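Heme oxygenase (Chlamydomonas reinhardtii, PDB 4RAJ) probably catalyses the oxidative opening of heme to biliverdin, with release of carbon monoxide and iron. Local coordinates at residues Ser37-Arg42 with Ala223-Phe228; Gly58-Val63 with Gly219-Ile224; Gly92-Pro97 with Thr146-Met151; Lys123-His128 with Leu215-His220. All coordinates share one frame; numbering follows the deposited sequence.

In the fold
From the N terminus, helix 29-47 supplies Ser37-Arg42, which meets the end of helix 204-227 in contact 1 and closes a loop of 180 residues. Helix 50-76 follows; its Gly58-Val63 returns to the same C-terminal helix in contact 2, which shares Ala223 and Ile224 with contact 1. Contact 3 lies inside both loops and joins the loop ahead of helix 96-107 to helix 140-151. Contact 4, inside the loop of contact 1, runs from helix 120-135 to Leu215-His220, sharing Gly219 and His220 with contact 2 and crossing contact 3. Contacts 1, 2 and 4 thus occupy successive turns of helix 204-227, and Gln147 ties contact 3 to Asn221 and Tyr125.

Contact 1. Residues Ser37-Arg42 with Ala223-Phe228; sequences SLVNAR and AIIKAF
Leu38 and Ile225 lie where the two helical segments come closest, with CA atoms 7.6 Å apart; the axes run in roughly the same direction, at 28° to each other and 10.5 Å apart at closest approach. Ile225 reaches across with both branches. Its CG2, anti to the backbone N, meets the Arg42 CD at 3.5 Å and the Leu38 CG at 4.1 Å, while its CD1 lies 3.8 Å from the Val39 CG2, the two side chains at about a right angle. In the all-helical heme oxygenase fold, helix 29-47 probably corresponds to the proximal heme helix, and this packing joins it to the C-terminal end of helix 204-227. Ile225 also lines the pocket that here holds a polyether molecule. Arg42 stretches out from CG to NE and then turns its guanidinium back to its own helix, where NH1 donates to the Leu38 O at 3.1 Å, the acceptor lying in the guanidinium plane. That bond limits rotation of the group, whose NH2 stays 4.0 Å from the Lys226 CG. The same Lys226 CG is 4.0 Å from the Leu38 CD2, where the leucine and lysine side chains cross nearly perpendicularly.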
loop_
_atom_site.group_PDB
_atom_site.type_symbol
_atom_site.label_atom_id
_atom_site.label_comp_id
_atom_site.label_asym_id
_atom_site.label_seq_id
_atom_site.Cartn_x
_atom_site.Cartn_y
_atom_site.Cartn_z
ATOM N N SER A 37 -8.351 6.188 -12.592
ATOM C CA SER A 37 -9.651 5.911 -13.223
ATOM C C SER A 37 -10.239 4.605 -12.694
ATOM O O SER A 37 -11.422 4.536 -12.362
ATOM C CB SER A 37 -9.534 5.843 -14.765
ATOM O OG SER A 37 -9.279 7.125 -15.321
ATOM N N LEU A 38 -9.392 3.586 -12.588
ATOM C CA LEU A 38 -9.788 2.270 -12.085
ATOM C C LEU A 38 -10.391 2.383 -10.695
ATOM O O LEU A 38 -11.477 1.864 -10.427
ATOM C CB LEU A 38 -8.578 1.341 -12.025
ATOM C CG LEU A 38 -8.661 -0.106 -12.480
ATOM C CD1 LEU A 38 -9.115 -0.156 -13.930
ATOM C CD2 LEU A 38 -7.291 -0.754 -12.322
ATOM N N VAL A 39 -9.657 3.045 -9.805
ATOM C CA VAL A 39 -10.111 3.221 -8.418
ATOM C C VAL A 39 -11.376 4.079 -8.326
ATOM O O VAL A 39 -12.373 3.659 -7.722
ATOM C CB VAL A 39 -9.013 3.839 -7.560
ATOM C CG1 VAL A 39 -9.544 4.137 -6.164
ATOM C CG2 VAL A 39 -7.797 2.887 -7.507
ATOM N N ASN A 40 -11.355 5.268 -8.919
ATOM C CA ASN A 40 -12.552 6.103 -8.867
ATOM C C ASN A 40 -13.775 5.424 -9.497
ATOM O O ASN A 40 -14.889 5.579 -9.007
ATOM C CB ASN A 40 -12.314 7.463 -9.535
ATOM C CG ASN A 40 -11.231 8.275 -8.842
ATOM O OD1 ASN A 40 -10.235 8.646 -9.441
ATOM N ND2 ASN A 40 -11.406 8.500 -7.552
ATOM N N ALA A 41 -13.573 4.672 -10.571
ATOM C CA ALA A 41 -14.695 3.984 -11.224
ATOM C C ALA A 41 -15.320 2.920 -10.335
ATOM O O ALA A 41 -16.449 2.485 -10.584
ATOM C CB ALA A 41 -14.259 3.361 -12.517
ATOM N N ARG A 42 -14.587 2.483 -9.315
ATOM C CA ARG A 42 -15.082 1.420 -8.445
ATOM C C ARG A 42 -15.523 1.920 -7.062
ATOM O O ARG A 42 -16.258 1.233 -6.373
ATOM C CB ARG A 42 -14.025 0.335 -8.304
ATOM C CG ARG A 42 -14.056 -0.640 -9.489
ATOM C CD ARG A 42 -12.872 -1.580 -9.489
ATOM N NE ARG A 42 -12.831 -2.408 -10.695
ATOM C CZ ARG A 42 -12.479 -1.974 -11.907
ATOM N NH1 ARG A 42 -12.143 -0.701 -12.102
ATOM N NH2 ARG A 42 -12.477 -2.814 -12.934
ATOM N N ALA A 223 -4.074 -5.052 -11.271
ATOM C CA ALA A 223 -4.484 -6.435 -11.478
ATOM C C ALA A 223 -5.378 -6.914 -10.346
ATOM O O ALA A 223 -6.380 -7.590 -10.573
ATOM C CB ALA A 223 -3.255 -7.330 -11.598
ATOM N N ILE A 224 -5.004 -6.561 -9.124
ATOM C CA ILE A 224 -5.755 -6.953 -7.930
ATOM C C ILE A 224 -7.131 -6.277 -7.907
ATOM O O ILE A 224 -8.156 -6.910 -7.622
ATOM C CB ILE A 224 -4.947 -6.622 -6.674
ATOM C CG1 ILE A 224 -3.692 -7.509 -6.636
ATOM C CG2 ILE A 224 -5.768 -6.811 -5.409
ATOM C CD1 ILE A 224 -2.659 -7.100 -5.587
ATOM N N ILE A 225 -7.149 -4.994 -8.239
ATOM C CA ILE A 225 -8.400 -4.248 -8.340
ATOM C C ILE A 225 -9.341 -4.836 -9.398
ATOM O O ILE A 225 -10.541 -5.008 -9.163
ATOM C CB ILE A 225 -8.117 -2.776 -8.661
ATOM C CG1 ILE A 225 -7.445 -2.109 -7.461
ATOM C CG2 ILE A 225 -9.404 -2.038 -8.979
ATOM C CD1 ILE A 225 -6.779 -0.805 -7.793
ATOM N N LYS A 226 -8.793 -5.163 -10.561
ATOM C CA LYS A 226 -9.626 -5.658 -11.654
ATOM C C LYS A 226 -10.150 -7.061 -11.379
ATOM O O LYS A 226 -11.219 -7.434 -11.860
ATOM C CB LYS A 226 -8.847 -5.627 -12.971
ATOM C CG LYS A 226 -8.764 -4.227 -13.542
ATOM C CD LYS A 226 -8.141 -4.210 -14.923
ATOM C CE LYS A 226 -6.670 -4.568 -14.850
ATOM N NZ LYS A 226 -5.956 -4.169 -16.099
ATOM N N ALA A 227 -9.413 -7.826 -10.585
ATOM C CA ALA A 227 -9.798 -9.204 -10.288
ATOM C C ALA A 227 -10.890 -9.277 -9.220
ATOM O O ALA A 227 -11.466 -10.337 -8.989
ATOM C CB ALA A 227 -8.574 -10.014 -9.851
ATOM N N PHE A 228 -11.172 -8.152 -8.570
ATOM C CA PHE A 228 -12.139 -8.131 -7.477
ATOM C C PHE A 228 -13.548 -8.250 -8.038
ATOM O O PHE A 228 -13.920 -7.515 -8.953
ATOM C CB PHE A 228 -12.012 -6.849 -6.631
ATOM C CG PHE A 228 -12.988 -6.787 -5.467
ATOM C CD1 PHE A 228 -12.753 -7.517 -4.303
ATOM C CD2 PHE A 228 -14.134 -6.006 -5.537
ATOM C CE1 PHE A 228 -13.650 -7.469 -3.231
ATOM C CE2 PHE A 228 -15.037 -5.950 -4.467
ATOM C CZ PHE A 228 -14.791 -6.681 -3.315
#

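Contact 2. Residues Gly58-Val63 with Gly219-Ile224; sequences GCFYYV and GHNNAI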
loop_
_atom_site.group_PDB
_atom_site.type_symbol
_atom_site.label_atom_id
_atom_site.label_comp_id
_atom_site.label_asym_id
_atom_site.label_seq_id
_atom_site.Cartn_x
_atom_site.Cartn_y
_atom_site.Cartn_z
ATOM N N GLY A 58 -9.901 -5.661 2.219
ATOM C CA GLY A 58 -9.255 -6.919 2.553
ATOM C C GLY A 58 -8.180 -7.354 1.563
ATOM O O GLY A 58 -7.195 -7.943 1.971
ATOM N N CYS A 59 -8.359 -7.060 0.276
ATOM C CA CYS A 59 -7.325 -7.347 -0.718
ATOM C C CYS A 59 -6.037 -6.669 -0.333
ATOM O O CYS A 59 -4.960 -7.254 -0.369
ATOM C CB CYS A 59 -7.742 -6.875 -2.111
ATOM S SG CYS A 59 -9.143 -7.777 -2.736
ATOM N N PHE A 60 -6.152 -5.412 0.045
ATOM C CA PHE A 60 -4.963 -4.653 0.347
ATOM C C PHE A 60 -4.486 -4.843 1.780
ATOM O O PHE A 60 -3.322 -4.560 2.097
ATOM C CB PHE A 60 -5.223 -3.198 -0.028
ATOM C CG PHE A 60 -5.223 -3.023 -1.504
ATOM C CD1 PHE A 60 -4.033 -2.801 -2.176
ATOM C CD2 PHE A 60 -6.373 -3.240 -2.241
ATOM C CE1 PHE A 60 -4.009 -2.713 -3.562
ATOM C CE2 PHE A 60 -6.355 -3.159 -3.634
ATOM C CZ PHE A 60 -5.171 -2.895 -4.287
ATOM N N TYR A 61 -5.356 -5.370 2.632
ATOM C CA TYR A 61 -4.903 -5.872 3.920
ATOM C C TYR A 61 -3.798 -6.897 3.654
ATOM O O TYR A 61 -2.694 -6.799 4.209
ATOM C CB TYR A 61 -6.070 -6.482 4.710
ATOM C CG TYR A 61 -5.635 -7.402 5.825
ATOM C CD1 TYR A 61 -4.880 -6.928 6.894
ATOM C CD2 TYR A 61 -5.980 -8.750 5.808
ATOM C CE1 TYR A 61 -4.477 -7.785 7.931
ATOM C CE2 TYR A 61 -5.577 -9.607 6.828
ATOM C CZ TYR A 61 -4.834 -9.120 7.885
ATOM O OH TYR A 61 -4.436 -9.987 8.890
ATOM N N TYR A 62 -4.073 -7.846 2.762
ATOM C CA TYR A 62 -3.078 -8.863 2.433
ATOM C C TYR A 62 -1.856 -8.294 1.732
ATOM O O TYR A 62 -0.742 -8.782 1.950
ATOM C CB TYR A 62 -3.694 -9.963 1.565
ATOM C CG TYR A 62 -4.669 -10.820 2.360
ATOM C CD1 TYR A 62 -4.257 -11.477 3.516
ATOM C CD2 TYR A 62 -5.991 -10.967 1.953
ATOM C CE1 TYR A 62 -5.146 -12.261 4.248
ATOM C CE2 TYR A 62 -6.886 -11.753 2.675
ATOM C CZ TYR A 62 -6.455 -12.398 3.816
ATOM O OH TYR A 62 -7.355 -13.171 4.528
ATOM N N VAL A 63 -2.049 -7.295 0.872
ATOM C CA VAL A 63 -0.889 -6.653 0.240
ATOM C C VAL A 63 0.026 -6.074 1.315
ATOM O O VAL A 63 1.241 -6.334 1.348
ATOM C CB VAL A 63 -1.295 -5.534 -0.740
ATOM C CG1 VAL A 63 -0.049 -4.725 -1.175
ATOM C CG2 VAL A 63 -2.032 -6.126 -1.961
ATOM N N GLY A 219 1.205 -1.912 -11.432
ATOM C CA GLY A 219 0.719 -3.015 -12.241
ATOM C C GLY A 219 0.019 -4.076 -11.410
ATOM O O GLY A 219 -1.073 -4.551 -11.773
ATOM N N HIS A 220 0.646 -4.449 -10.295
ATOM C CA HIS A 220 0.067 -5.437 -9.395
ATOM C C HIS A 220 -1.246 -4.925 -8.808
ATOM O O HIS A 220 -2.233 -5.659 -8.731
ATOM C CB HIS A 220 1.052 -5.786 -8.282
ATOM C CG HIS A 220 2.143 -6.722 -8.710
ATOM N ND1 HIS A 220 1.909 -8.050 -8.997
ATOM C CD2 HIS A 220 3.472 -6.524 -8.889
ATOM C CE1 HIS A 220 3.047 -8.628 -9.345
ATOM N NE2 HIS A 220 4.012 -7.725 -9.283
ATOM N N ASN A 221 -1.238 -3.670 -8.350
ATOM C CA ASN A 221 -2.424 -3.083 -7.749
ATOM C C ASN A 221 -3.570 -3.083 -8.735
ATOM O O ASN A 221 -4.698 -3.413 -8.389
ATOM C CB ASN A 221 -2.151 -1.651 -7.268
ATOM C CG ASN A 221 -1.450 -1.614 -5.931
ATOM O OD1 ASN A 221 -0.973 -2.635 -5.448
ATOM N ND2 ASN A 221 -1.379 -0.433 -5.325
ATOM N N ASN A 222 -3.281 -2.728 -9.978
ATOM C CA ASN A 222 -4.355 -2.665 -10.976
ATOM C C ASN A 222 -4.945 -4.049 -11.239
ATOM O O ASN A 222 -6.157 -4.204 -11.368
ATOM C CB ASN A 222 -3.839 -2.031 -12.267
ATOM C CG ASN A 222 -3.612 -0.541 -12.119
ATOM O OD1 ASN A 222 -3.892 0.039 -11.061
ATOM N ND2 ASN A 222 -3.091 0.089 -13.165
ATOM N N ALA A 223 -4.074 -5.052 -11.271
ATOM C CA ALA A 223 -4.484 -6.435 -11.478
ATOM C C ALA A 223 -5.378 -6.914 -10.346
ATOM O O ALA A 223 -6.380 -7.590 -10.573
ATOM C CB ALA A 223 -3.255 -7.330 -11.598
ATOM N N ILE A 224 -5.004 -6.561 -9.124
ATOM C CA ILE A 224 -5.755 -6.953 -7.930
ATOM C C ILE A 224 -7.131 -6.277 -7.907
ATOM O O ILE A 224 -8.156 -6.910 -7.622
ATOM C CB ILE A 224 -4.947 -6.622 -6.674
ATOM C CG1 ILE A 224 -3.692 -7.509 -6.636
ATOM C CG2 ILE A 224 -5.768 -6.811 -5.409
ATOM C CD1 ILE A 224 -2.659 -7.100 -5.587
#
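Asn221 comes first along the second segment to touch helix 50-76, in a near-antiparallel packing of two helices of the heme oxygenase fold, whose segment axes make 147° and approach to 11.4 Å. Its carboxamide stands at the edge of the Phe60 ring, the two planes 90° apart, with Asn221 OD1 3.6 Å from the Phe60 CE1. The polar ends of the amide are engaged by other groups: Asn221 OD1 accepts a hydrogen bond from Gln147 NE2 and Asn221 ND2 donates to the bound polyether. In this crystal both ends are thus occupied, which would probably limit turning of the amide. Phe60 and Asn221 both line the pocket occupied by that molecule, which is probably from the crystallisation liquor but may mark the region where heme would bind. Next in sequence, Asn222 OD1 is hydrogen-bonded to Ser35 OG of helix 29-47. One turn after Asn221, Ile224 makes the apolar part of the contact. Its CG2 meets two neighbouring residues of the first segment, 3.8 Å from the Cys59 CB and 4.1 Å from the Phe60 CE2. The other branch continues along helix 50-76: CG1 is anti to the carbonyl carbon, chi2 of 169° extends the chain, and the terminal Ile224 CD1 meets the Val63 CG2 at 3.8 Å.

Contact 3. Residues Gly92-Pro97 with Thr146-Met151; sequences GLYRAP and TQHLAM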
loop_
_atom_site.group_PDB
_atom_site.type_symbol
_atom_site.label_atom_id
_atom_site.label_comp_id
_atom_site.label_asym_id
_atom_site.label_seq_id
_atom_site.Cartn_x
_atom_site.Cartn_y
_atom_site.Cartn_z
ATOM N N GLY A 92 5.208 4.593 12.187
ATOM C CA GLY A 92 3.819 4.892 11.876
ATOM C C GLY A 92 3.403 4.648 10.433
ATOM O O GLY A 92 2.219 4.717 10.107
ATOM N N LEU A 93 4.359 4.382 9.552
ATOM C CA LEU A 93 4.018 4.167 8.159
ATOM C C LEU A 93 3.186 2.912 7.936
ATOM O O LEU A 93 2.345 2.886 7.031
ATOM C CB LEU A 93 5.279 4.061 7.298
ATOM C CG LEU A 93 5.783 5.221 6.439
ATOM C CD1 LEU A 93 6.815 4.689 5.453
ATOM C CD2 LEU A 93 4.679 5.960 5.707
ATOM N N TYR A 94 3.459 1.868 8.725
ATOM C CA TYR A 94 2.851 0.557 8.504
ATOM C C TYR A 94 1.319 0.625 8.574
ATOM O O TYR A 94 0.763 1.337 9.420
ATOM C CB TYR A 94 3.364 -0.463 9.522
ATOM C CG TYR A 94 4.699 -1.109 9.185
ATOM C CD1 TYR A 94 5.599 -0.513 8.303
ATOM C CD2 TYR A 94 5.049 -2.334 9.748
ATOM C CE1 TYR A 94 6.825 -1.123 8.003
ATOM C CE2 TYR A 94 6.263 -2.947 9.457
ATOM C CZ TYR A 94 7.151 -2.336 8.592
ATOM O OH TYR A 94 8.363 -2.960 8.311
ATOM N N ARG A 95 0.666 -0.153 7.709
ATOM C CA ARG A 95 -0.772 -0.098 7.484
ATOM C C ARG A 95 -1.523 -1.391 7.815
ATOM O O ARG A 95 -2.738 -1.348 7.974
ATOM C CB ARG A 95 -1.079 0.238 6.004
ATOM C CG ARG A 95 -0.622 1.607 5.513
ATOM C CD ARG A 95 -1.428 2.727 6.214
ATOM N NE ARG A 95 -0.787 3.152 7.458
ATOM C CZ ARG A 95 -1.389 3.869 8.412
ATOM N NH1 ARG A 95 -2.656 4.237 8.266
ATOM N NH2 ARG A 95 -0.725 4.210 9.520
ATOM N N ALA A 96 -0.850 -2.538 7.856
ATOM C CA ALA A 96 -1.612 -3.807 7.972
ATOM C C ALA A 96 -2.487 -3.862 9.252
ATOM O O ALA A 96 -3.635 -4.320 9.196
ATOM C CB ALA A 96 -0.678 -5.020 7.911
ATOM N N PRO A 97 -1.968 -3.375 10.395
ATOM C CA PRO A 97 -2.875 -3.410 11.549
ATOM C C PRO A 97 -4.102 -2.512 11.391
ATOM O O PRO A 97 -5.187 -2.918 11.808
ATOM C CB PRO A 97 -1.995 -2.920 12.702
ATOM C CG PRO A 97 -0.613 -3.288 12.290
ATOM C CD PRO A 97 -0.593 -3.023 10.807
ATOM N N THR A 146 5.641 3.509 -3.287
ATOM C CA THR A 146 4.394 3.453 -4.032
ATOM C C THR A 146 3.152 3.261 -3.163
ATOM O O THR A 146 2.166 3.977 -3.317
ATOM C CB THR A 146 4.419 2.304 -5.048
ATOM O OG1 THR A 146 5.617 2.389 -5.846
ATOM C CG2 THR A 146 3.190 2.353 -5.951
ATOM N N GLN A 147 3.217 2.274 -2.274
ATOM C CA GLN A 147 2.067 1.816 -1.495
ATOM C C GLN A 147 1.848 2.645 -0.242
ATOM O O GLN A 147 0.771 3.191 -0.022
ATOM C CB GLN A 147 2.247 0.345 -1.100
ATOM C CG GLN A 147 2.506 -0.622 -2.290
ATOM C CD GLN A 147 1.261 -0.896 -3.099
ATOM O OE1 GLN A 147 0.245 -0.223 -2.938
ATOM N NE2 GLN A 147 1.322 -1.907 -3.975
ATOM N N HIS A 148 2.868 2.728 0.600
ATOM C CA HIS A 148 2.674 3.380 1.890
ATOM C C HIS A 148 2.474 4.875 1.775
ATOM O O HIS A 148 1.741 5.468 2.557
ATOM C CB HIS A 148 3.854 3.091 2.803
ATOM C CG HIS A 148 3.866 1.697 3.323
ATOM N ND1 HIS A 148 4.454 0.655 2.640
ATOM C CD2 HIS A 148 3.353 1.168 4.459
ATOM C CE1 HIS A 148 4.310 -0.458 3.340
ATOM N NE2 HIS A 148 3.642 -0.175 4.445
ATOM N N LEU A 149 3.125 5.493 0.803
ATOM C CA LEU A 149 3.062 6.945 0.714
ATOM C C LEU A 149 1.733 7.385 0.092
ATOM O O LEU A 149 1.214 8.457 0.407
ATOM C CB LEU A 149 4.268 7.488 -0.068
ATOM C CG LEU A 149 5.460 7.900 0.817
ATOM C CD1 LEU A 149 5.910 6.789 1.754
ATOM C CD2 LEU A 149 6.639 8.394 -0.012
ATOM N N ALA A 150 1.153 6.537 -0.747
ATOM C CA ALA A 150 -0.169 6.829 -1.305
ATOM C C ALA A 150 -1.246 6.761 -0.221
ATOM O O ALA A 150 -2.174 7.575 -0.215
ATOM C CB ALA A 150 -0.491 5.877 -2.454
ATOM N N MET A 151 -1.119 5.808 0.708
ATOM C CA MET A 151 -2.066 5.716 1.826
ATOM C C MET A 151 -2.059 6.988 2.662
ATOM O O MET A 151 -3.113 7.431 3.160
ATOM C CB MET A 151 -1.741 4.505 2.701
ATOM C CG MET A 151 -1.910 3.195 1.933
ATOM S SD MET A 151 -3.657 2.897 1.552
ATOM C CE MET A 151 -4.248 2.862 3.240
HETATM O O HOH W 1 1.329 4.742 5.200
#
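His148 turns the edge of its imidazole to the backbone of Leu93, with His148 CD2 3.3 Å from the Leu93 O and the oxygen in the ring plane. A water joins the same two residues, donating to the Leu93 O and to the His148 O, each at 2.8 Å. Beside the ring, Arg95 runs past Met151 in the opposite direction, its CD 3.9 Å from the Met151 CB. Apart from these, the Leu93 CD2 lies 4.2 Å from the Leu149 CD1, an apolar contact.

The arginine is folded back on its own loop: chi2 of -67° places CD and chi3 of 89° places NE, which donates to the Leu93 O at 3.2 Å from 53° above the carbonyl plane. Arg95 NH2 reaches the Gly92 O at 3.0 Å, while NH1 serves the carbonyls of Ala176 and Asp178. An alanine in place of Arg95 would probably leave the Gly92, Ala176 and Asp178 carbonyls without these donors and open a gap beside Met151.

Farther out, Glu68 of helix 50-76 fixes both sides of the contact: its OE2 is bonded to His148 NE2 and to the backbone N of Arg95, its OE1 to the N of Ala96 where helix 96-107 begins. Tyr94 is held on the same helix by its OH, bonded to Asp72. Segment 146-151 closes helix 140-151, and the break between this helix and helix 155-165 is consistent with the kinked distal helix of the heme oxygenase fold.

Contact 4. Residues Lys123-His128 with Leu215-His220; sequences KDYEAH and LAAFGH
Tyr125 and His220 form an offset stack, centroids 4.4 Å apart and planes at only 6°, between antiparallel helical segments whose axes make 152°. The overlap is close: Tyr125 CD1 is 3.5 Å from the His220 CG, and the His220 CB makes a CH-pi contact over the same phenol ring, 3.7 Å from its centroid. Tyr125 CG lies anti to the backbone N (chi1 -166°), which sets it against the His220 CB; at the far end of the ring the Tyr125 OH lies 3.7 Å from the Ala217 CB. An alanine in place of Tyr125 would probably leave the His220 imidazole without its stacking partner and freer to turn. The outer side is looser. His128 completes the aromatic cluster, but its ring is slid aside from that of His220, centroids 5.5 Å apart, with His128 CD2 4.0 Å from the His220 NE2; its own NE2 bonds to Glu213 OE1 along helix 204-227. Asp124, farther round, is exposed, and its OD1 bonds to Gln120 instead. Inward, the Tyr125 OH is hydrogen-bonded to His143 ND1 and Gln147 NE2 of helix 140-151, and its ring rests on Val63 of helix 50-76, so the stack fills the junction of helices 120-135 and 204-227 with these two.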
loop_
_atom_site.group_PDB
_atom_site.type_symbol
_atom_site.label_atom_id
_atom_site.label_comp_id
_atom_site.label_asym_id
_atom_site.label_seq_id
_atom_site.Cartn_x
_atom_site.Cartn_y
_atom_site.Cartn_z
ATOM N N LYS A 123 -2.184 -13.299 -5.103
ATOM C CA LYS A 123 -1.196 -14.327 -4.769
ATOM C C LYS A 123 0.128 -14.081 -5.485
ATOM O O LYS A 123 1.205 -14.271 -4.906
ATOM C CB LYS A 123 -1.747 -15.721 -5.099
ATOM C CG LYS A 123 -2.911 -16.112 -4.183
ATOM C CD LYS A 123 -3.402 -17.547 -4.396
ATOM C CE LYS A 123 -4.212 -17.691 -5.661
ATOM N NZ LYS A 123 -4.745 -19.079 -5.786
ATOM N N ASP A 124 0.051 -13.638 -6.735
ATOM C CA ASP A 124 1.249 -13.321 -7.502
ATOM C C ASP A 124 2.041 -12.173 -6.861
ATOM O O ASP A 124 3.265 -12.201 -6.825
ATOM C CB ASP A 124 0.883 -12.967 -8.957
ATOM C CG ASP A 124 0.441 -14.191 -9.778
ATOM O OD1 ASP A 124 0.686 -15.338 -9.355
ATOM O OD2 ASP A 124 -0.160 -13.998 -10.853
ATOM N N TYR A 125 1.347 -11.153 -6.365
ATOM C CA TYR A 125 2.036 -10.028 -5.736
ATOM C C TYR A 125 2.628 -10.471 -4.404
ATOM O O TYR A 125 3.771 -10.128 -4.084
ATOM C CB TYR A 125 1.075 -8.840 -5.540
ATOM C CG TYR A 125 1.748 -7.510 -5.211
ATOM C CD1 TYR A 125 3.111 -7.305 -5.423
ATOM C CD2 TYR A 125 1.004 -6.463 -4.689
ATOM C CE1 TYR A 125 3.718 -6.079 -5.114
ATOM C CE2 TYR A 125 1.595 -5.245 -4.376
ATOM C CZ TYR A 125 2.945 -5.053 -4.591
ATOM O OH TYR A 125 3.495 -3.825 -4.271
ATOM N N GLU A 126 1.856 -11.240 -3.632
ATOM C CA GLU A 126 2.369 -11.790 -2.372
ATOM C C GLU A 126 3.666 -12.577 -2.581
ATOM O O GLU A 126 4.617 -12.449 -1.808
ATOM C CB GLU A 126 1.330 -12.694 -1.724
ATOM C CG GLU A 126 0.127 -11.968 -1.125
ATOM C CD GLU A 126 -0.880 -12.951 -0.567
ATOM O OE1 GLU A 126 -1.062 -14.019 -1.190
ATOM O OE2 GLU A 126 -1.464 -12.675 0.500
ATOM N N ALA A 127 3.687 -13.391 -3.628
ATOM C CA ALA A 127 4.850 -14.212 -3.951
ATOM C C ALA A 127 6.027 -13.340 -4.357
ATOM O O ALA A 127 7.168 -13.583 -3.947
ATOM C CB ALA A 127 4.505 -15.194 -5.057
ATOM N N HIS A 128 5.739 -12.309 -5.142
ATOM C CA HIS A 128 6.772 -11.394 -5.608
ATOM C C HIS A 128 7.425 -10.652 -4.445
ATOM O O HIS A 128 8.646 -10.528 -4.386
ATOM C CB HIS A 128 6.195 -10.392 -6.604
ATOM C CG HIS A 128 7.216 -9.445 -7.151
ATOM N ND1 HIS A 128 8.295 -9.869 -7.896
ATOM C CD2 HIS A 128 7.333 -8.101 -7.048
ATOM C CE1 HIS A 128 9.030 -8.825 -8.236
ATOM N NE2 HIS A 128 8.465 -7.740 -7.739
ATOM N N LEU A 215 6.937 0.843 -10.923
ATOM C CA LEU A 215 5.928 0.602 -11.951
ATOM C C LEU A 215 5.191 -0.710 -11.681
ATOM O O LEU A 215 3.988 -0.822 -11.925
ATOM C CB LEU A 215 6.575 0.567 -13.345
ATOM C CG LEU A 215 7.247 1.861 -13.789
ATOM C CD1 LEU A 215 7.969 1.633 -15.122
ATOM C CD2 LEU A 215 6.222 2.983 -13.905
ATOM N N ALA A 216 5.924 -1.710 -11.191
ATOM C CA ALA A 216 5.339 -3.032 -10.957
ATOM C C ALA A 216 4.273 -2.969 -9.870
ATOM O O ALA A 216 3.282 -3.700 -9.927
ATOM C CB ALA A 216 6.413 -4.054 -10.574
ATOM N N ALA A 217 4.478 -2.102 -8.883
ATOM C CA ALA A 217 3.499 -1.964 -7.803
ATOM C C ALA A 217 2.175 -1.455 -8.354
ATOM O O ALA A 217 1.115 -1.954 -7.977
ATOM C CB ALA A 217 4.029 -1.040 -6.709
ATOM N N PHE A 218 2.223 -0.478 -9.259
ATOM C CA PHE A 218 0.997 -0.029 -9.929
ATOM C C PHE A 218 0.370 -1.183 -10.703
ATOM O O PHE A 218 -0.841 -1.401 -10.658
ATOM C CB PHE A 218 1.269 1.134 -10.886
ATOM C CG PHE A 218 1.438 2.455 -10.209
ATOM C CD1 PHE A 218 0.332 3.252 -9.934
ATOM C CD2 PHE A 218 2.698 2.917 -9.860
ATOM C CE1 PHE A 218 0.481 4.483 -9.314
ATOM C CE2 PHE A 218 2.853 4.146 -9.233
ATOM C CZ PHE A 218 1.743 4.926 -8.957
ATOM N N GLY A 219 1.205 -1.912 -11.432
ATOM C CA GLY A 219 0.719 -3.015 -12.241
ATOM C C GLY A 219 0.019 -4.076 -11.410
ATOM O O GLY A 219 -1.073 -4.551 -11.773
ATOM N N HIS A 220 0.646 -4.449 -10.295
ATOM C CA HIS A 220 0.067 -5.437 -9.395
ATOM C C HIS A 220 -1.246 -4.925 -8.808
ATOM O O HIS A 220 -2.233 -5.659 -8.731
ATOM C CB HIS A 220 1.052 -5.786 -8.282
ATOM C CG HIS A 220 2.143 -6.722 -8.710
ATOM N ND1 HIS A 220 1.909 -8.050 -8.997
ATOM C CD2 HIS A 220 3.472 -6.524 -8.889
ATOM C CE1 HIS A 220 3.047 -8.628 -9.345
ATOM N NE2 HIS A 220 4.012 -7.725 -9.283
#